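Local atomic coordinates of pyruvate dehydrogenase complex, dihydrolipoamide acetyltransferase E2 component (Thermus thermophilus, PDB entry 2EQ9), a protein that probably takes part in acetyl transfer by way of lipoate in the pyruvate dehydrogenase complex, and is represented here by its peripheral subunit-binding domain. Residues Leu2-Ala7 / Arg29-Asp34; Glu19-Ser24 / Glu33-Tyr38. One frame throughout, in Å; residues are numbered along the deposited sequence.

Contact 1 (Leu2-Ala7 / Arg29-Asp34)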
loop_
_atom_site.group_PDB
_atom_site.type_symbol
_atom_site.label_atom_id
_atom_site.label_comp_id
_atom_site.label_asym_id
_atom_site.label_seq_id
_atom_site.Cartn_x
_atom_site.Cartn_y
_atom_site.Cartn_z
ATOM N N LEU C 2 10.235 -10.588 22.682
ATOM C CA LEU C 2 9.643 -10.434 21.363
ATOM C C LEU C 2 9.077 -11.766 20.876
ATOM O O LEU C 2 9.817 -12.723 20.641
ATOM C CB LEU C 2 10.672 -9.872 20.368
ATOM C CG LEU C 2 12.075 -10.468 20.211
ATOM C CD1 LEU C 2 12.794 -9.733 19.087
ATOM C CD2 LEU C 2 12.863 -10.343 21.506
ATOM N N ALA C 3 7.754 -11.815 20.746
ATOM C CA ALA C 3 7.059 -13.015 20.300
ATOM C C ALA C 3 6.068 -12.707 19.172
ATOM O O ALA C 3 5.205 -11.828 19.303
ATOM C CB ALA C 3 6.331 -13.648 21.471
ATOM N N VAL C 4 6.201 -13.430 18.062
ATOM C CA VAL C 4 5.312 -13.235 16.925
ATOM C C VAL C 4 3.900 -13.555 17.402
ATOM O O VAL C 4 3.722 -14.340 18.330
ATOM C CB VAL C 4 5.692 -14.158 15.750
ATOM C CG1 VAL C 4 7.176 -14.012 15.451
ATOM C CG2 VAL C 4 5.347 -15.612 16.076
ATOM N N PRO C 5 2.883 -12.933 16.790
ATOM C CA PRO C 5 1.486 -13.163 17.173
ATOM C C PRO C 5 1.088 -14.648 17.255
ATOM O O PRO C 5 0.423 -15.066 18.200
ATOM C CB PRO C 5 0.701 -12.419 16.092
ATOM C CG PRO C 5 1.644 -11.323 15.669
ATOM C CD PRO C 5 2.967 -12.043 15.617
ATOM N N ALA C 6 1.486 -15.440 16.264
ATOM C CA ALA C 6 1.142 -16.861 16.261
ATOM C C ALA C 6 1.608 -17.562 17.540
ATOM O O ALA C 6 0.897 -18.406 18.088
ATOM C CB ALA C 6 1.750 -17.549 15.034
ATOM N N ALA C 7 2.801 -17.214 18.009
ATOM C CA ALA C 7 3.337 -17.814 19.226
ATOM C C ALA C 7 2.579 -17.342 20.471
ATOM O O ALA C 7 2.279 -18.143 21.360
ATOM C CB ALA C 7 4.831 -17.493 19.355
ATOM N N ARG C 29 13.752 -14.138 19.601
ATOM C CA ARG C 29 12.423 -14.073 18.998
ATOM C C ARG C 29 11.707 -15.407 19.198
ATOM O O ARG C 29 12.177 -16.449 18.747
ATOM C CB ARG C 29 12.510 -13.741 17.505
ATOM C CG ARG C 29 11.146 -13.532 16.856
ATOM C CD ARG C 29 11.234 -13.174 15.373
ATOM N NE ARG C 29 11.707 -11.812 15.136
ATOM C CZ ARG C 29 12.978 -11.478 14.942
ATOM N NH1 ARG C 29 13.925 -12.409 14.953
ATOM N NH2 ARG C 29 13.305 -10.210 14.724
ATOM N N VAL C 30 10.574 -15.370 19.891
ATOM C CA VAL C 30 9.802 -16.582 20.150
ATOM C C VAL C 30 8.903 -16.951 18.971
ATOM O O VAL C 30 8.103 -16.136 18.503
ATOM C CB VAL C 30 8.933 -16.413 21.406
ATOM C CG1 VAL C 30 8.237 -17.720 21.738
ATOM C CG2 VAL C 30 9.798 -15.943 22.573
ATOM N N ARG C 31 9.042 -18.187 18.497
ATOM C CA ARG C 31 8.252 -18.692 17.379
ATOM C C ARG C 31 7.298 -19.768 17.869
ATOM O O ARG C 31 7.464 -20.294 18.966
ATOM C CB ARG C 31 9.163 -19.306 16.316
ATOM C CG ARG C 31 10.191 -18.363 15.747
ATOM C CD ARG C 31 9.552 -17.326 14.848
ATOM N NE ARG C 31 10.575 -16.538 14.169
ATOM C CZ ARG C 31 10.365 -15.819 13.070
ATOM N NH1 ARG C 31 11.367 -15.134 12.529
ATOM N NH2 ARG C 31 9.163 -15.789 12.509
ATOM N N VAL C 32 6.304 -20.093 17.046
ATOM C CA VAL C 32 5.330 -21.131 17.383
ATOM C C VAL C 32 6.048 -22.424 17.767
ATOM O O VAL C 32 5.606 -23.152 18.656
ATOM C CB VAL C 32 4.384 -21.418 16.189
ATOM C CG1 VAL C 32 3.656 -22.746 16.391
ATOM C CG2 VAL C 32 3.375 -20.297 16.055
ATOM N N GLU C 33 7.160 -22.701 17.096
ATOM C CA GLU C 33 7.932 -23.906 17.376
ATOM C C GLU C 33 8.436 -23.877 18.814
ATOM O O GLU C 33 8.295 -24.857 19.546
ATOM C CB GLU C 33 9.120 -24.022 16.414
ATOM C CG GLU C 33 8.747 -23.879 14.943
ATOM C CD GLU C 33 8.627 -22.429 14.514
ATOM O OE1 GLU C 33 9.678 -21.780 14.322
ATOM O OE2 GLU C 33 7.484 -21.939 14.378
ATOM N N ASP C 34 9.013 -22.747 19.216
ATOM C CA ASP C 34 9.534 -22.592 20.572
ATOM C C ASP C 34 8.455 -22.810 21.634
ATOM O O ASP C 34 8.686 -23.490 22.632
ATOM C CB ASP C 34 10.145 -21.200 20.753
ATOM C CG ASP C 34 11.226 -20.902 19.738
ATOM O OD1 ASP C 34 12.095 -21.776 19.521
ATOM O OD2 ASP C 34 11.216 -19.793 19.163
#
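Leu2 and Arg29 face each other where the chain's start runs beside the lead-in to its last helix, an example of a single backbone bridge lying just ahead of two helix starts and joining their lead-ins. Leu2 CG, turned between its own N and carbonyl carbon (chi1 50°), packs 3.8 Å from Arg29 CA, and Leu2 CD1 lies over one face of the Arg29 guanidinium, offset toward the rim. The Arg29 CD methylene meets Val4 CG1, while NE and NH2 of Arg29 bond to the backbone of the chain of another protein. At Val30 the backbones bridge. Its N gives a nearly straight hydrogen bond of 2.9 Å to Leu2 O, in the carbonyl plane, and its O accepts a weak one of 3.3 Å from Val4 N. Val30 CB rests 3.8 Å from Ala3 CB, and Val4 CG2 and Ala7 CB pack against Val30 O. Arg31, at the N-cap of the final helix, crosses Val4 at about a right angle, with Val4 CG1 4.0 Å from its NH2; that nitrogen bonds to the backbone of a further protein chain. The Asp34 carboxylate, in the first turn, accepts from Arg31 N at 2.8 Å through OD2, met on the anti side and 23° out of plane. Val32 then presses its CG2 3.4 Å from Ala6 CB, tighter than usual for two carbons. In this peripheral subunit-binding (E3-binding) domain, two helices joined by a long loop, the contact joins the starts of helices 5-13 and 32-39 on an edge that meets two partner chains; Ile18 and Val21 of the loop pack against Val30, and Val35 of the second helix touches Ala7.

Contact 2 (Glu19-Ser24 / Glu33-Tyr38)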
loop_
_atom_site.group_PDB
_atom_site.type_symbol
_atom_site.label_atom_id
_atom_site.label_comp_id
_atom_site.label_asym_id
_atom_site.label_seq_id
_atom_site.Cartn_x
_atom_site.Cartn_y
_atom_site.Cartn_z
ATOM N N GLU C 19 6.157 -14.965 28.344
ATOM C CA GLU C 19 7.448 -14.434 28.769
ATOM C C GLU C 19 8.351 -15.508 29.365
ATOM O O GLU C 19 9.514 -15.249 29.672
ATOM C CB GLU C 19 7.261 -13.292 29.779
ATOM C CG GLU C 19 6.156 -13.506 30.805
ATOM C CD GLU C 19 4.773 -13.348 30.205
ATOM O OE1 GLU C 19 4.553 -12.349 29.487
ATOM O OE2 GLU C 19 3.905 -14.212 30.452
ATOM N N GLU C 20 7.816 -16.715 29.515
ATOM C CA GLU C 20 8.580 -17.819 30.084
ATOM C C GLU C 20 9.119 -18.752 29.004
ATOM O O GLU C 20 9.898 -19.659 29.294
ATOM C CB GLU C 20 7.709 -18.628 31.050
ATOM C CG GLU C 20 6.984 -17.809 32.115
ATOM C CD GLU C 20 7.914 -16.998 33.001
ATOM O OE1 GLU C 20 8.915 -17.561 33.497
ATOM O OE2 GLU C 20 7.631 -15.797 33.214
ATOM N N VAL C 21 8.702 -18.532 27.758
ATOM C CA VAL C 21 9.148 -19.367 26.645
ATOM C C VAL C 21 10.441 -18.854 26.014
ATOM O O VAL C 21 10.481 -17.753 25.463
ATOM C CB VAL C 21 8.079 -19.446 25.536
ATOM C CG1 VAL C 21 8.549 -20.378 24.428
ATOM C CG2 VAL C 21 6.764 -19.928 26.114
ATOM N N PRO C 22 11.521 -19.648 26.088
ATOM C CA PRO C 22 12.795 -19.222 25.499
ATOM C C PRO C 22 12.723 -19.117 23.973
ATOM O O PRO C 22 12.130 -19.969 23.305
ATOM C CB PRO C 22 13.773 -20.294 25.978
ATOM C CG PRO C 22 12.897 -21.516 26.131
ATOM C CD PRO C 22 11.657 -20.947 26.772
ATOM N N GLY C 23 13.325 -18.060 23.433
ATOM C CA GLY C 23 13.312 -17.838 21.996
ATOM C C GLY C 23 14.225 -18.755 21.206
ATOM O O GLY C 23 14.595 -19.833 21.677
ATOM N N SER C 24 14.592 -18.329 19.999
ATOM C CA SER C 24 15.461 -19.133 19.146
ATOM C C SER C 24 16.272 -18.317 18.141
ATOM O O SER C 24 17.342 -18.750 17.704
ATOM C CB SER C 24 14.631 -20.181 18.399
ATOM O OG SER C 24 13.629 -19.570 17.605
ATOM N N GLU C 33 7.160 -22.701 17.096
ATOM C CA GLU C 33 7.932 -23.906 17.376
ATOM C C GLU C 33 8.436 -23.877 18.814
ATOM O O GLU C 33 8.295 -24.857 19.546
ATOM C CB GLU C 33 9.120 -24.022 16.414
ATOM C CG GLU C 33 8.747 -23.879 14.943
ATOM C CD GLU C 33 8.627 -22.429 14.514
ATOM O OE1 GLU C 33 9.678 -21.780 14.322
ATOM O OE2 GLU C 33 7.484 -21.939 14.378
ATOM N N ASP C 34 9.013 -22.747 19.216
ATOM C CA ASP C 34 9.534 -22.592 20.572
ATOM C C ASP C 34 8.455 -22.810 21.634
ATOM O O ASP C 34 8.686 -23.490 22.632
ATOM C CB ASP C 34 10.145 -21.200 20.753
ATOM C CG ASP C 34 11.226 -20.902 19.738
ATOM O OD1 ASP C 34 12.095 -21.776 19.521
ATOM O OD2 ASP C 34 11.216 -19.793 19.163
ATOM N N VAL C 35 7.279 -22.231 21.421
ATOM C CA VAL C 35 6.197 -22.383 22.382
ATOM C C VAL C 35 5.853 -23.861 22.545
ATOM O O VAL C 35 5.642 -24.339 23.658
ATOM C CB VAL C 35 4.940 -21.604 21.939
ATOM C CG1 VAL C 35 3.837 -21.765 22.971
ATOM C CG2 VAL C 35 5.280 -20.134 21.770
ATOM N N ARG C 36 5.806 -24.583 21.430
ATOM C CA ARG C 36 5.500 -26.009 21.455
ATOM C C ARG C 36 6.662 -26.775 22.084
ATOM O O ARG C 36 6.456 -27.740 22.822
ATOM C CB ARG C 36 5.238 -26.519 20.035
ATOM N N ALA C 37 7.882 -26.336 21.791
ATOM C CA ALA C 37 9.078 -26.974 22.326
ATOM C C ALA C 37 9.084 -26.876 23.845
ATOM O O ALA C 37 9.511 -27.801 24.536
ATOM C CB ALA C 37 10.327 -26.313 21.757
ATOM N N TYR C 38 8.606 -25.748 24.356
ATOM C CA TYR C 38 8.545 -25.515 25.793
ATOM C C TYR C 38 7.389 -26.321 26.378
ATOM O O TYR C 38 7.444 -26.762 27.525
ATOM C CB TYR C 38 8.334 -24.021 26.065
ATOM C CG TYR C 38 8.353 -23.625 27.525
ATOM C CD1 TYR C 38 9.520 -23.723 28.283
ATOM C CD2 TYR C 38 7.205 -23.139 28.149
ATOM C CE1 TYR C 38 9.541 -23.344 29.626
ATOM C CE2 TYR C 38 7.215 -22.757 29.488
ATOM C CZ TYR C 38 8.384 -22.863 30.220
ATOM O OH TYR C 38 8.391 -22.484 31.544
#
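Ser24 and Asp34 meet through a hydroxyl-carboxylate bond, a worked case of a helix side chain linked to the loop that leads up to it. Ser24 OG donates to Asp34 OD2 over 2.9 Å, using the syn lone pair of that oxygen, and Ser24 CB lies 3.2 Å from Asp34 OD1. Asp34 CB packs against Pro22 O. One residue earlier in the loop, Val21 lies against the helix: with CG1 anti to its backbone N (chi1 -177°), that methyl packs against Asp34 O and Val35 CG2. Its other methyl, CG2, touches Tyr38 CD2 at 3.8 Å. In Tyr38 a chi1 of -176° sets CG anti to the backbone N. Over one face of the Tyr38 ring come Val21 CA and Glu20 O, the latter offset toward the rim and 3.7 Å from Tyr38 CZ. The Pro22 side chain crosses Tyr38 at about a right angle, bringing Pro22 CD to 3.8 Å from Tyr38 CD1. In the second shell, OD2 of Asp34 has a second donor in Arg31 N, so one oxygen links the loop to the start of the helix. An alanine in place of Asp34 would probably leave both the Ser24 hydroxyl and Arg31 N without this acceptor and let the Ser24 part of the loop drift from the helix. Ile16 touches both Val21 and Tyr38, and Val35 reaches across to Ala7, Leu10 and Ala11, so that the loop, helix 32-39 and helix 5-13 share one apolar interior, the core of this small two-helix domain.

Overall arrangement
From the N terminus, residues 2-7 enter helix 5-13, and the chain then runs through a long loop holding 19-24 before reaching 29-34 and helix 32-39. Contact 1 closes almost the whole domain by bringing both helix starts together, whereas contact 2 closes the shorter excursion from the loop to the last helix. Residues 19-24 start inside the span of contact 1, and the two closures end on overlapping parts of helix 32-39, contact 2 running only a few residues further. They share Glu33 and Asp34 and meet through Val30, which touches Val21 and Val35, and through Ala7 on Val35. Together they tie both helices and their connecting loop into the compact peripheral subunit-binding fold.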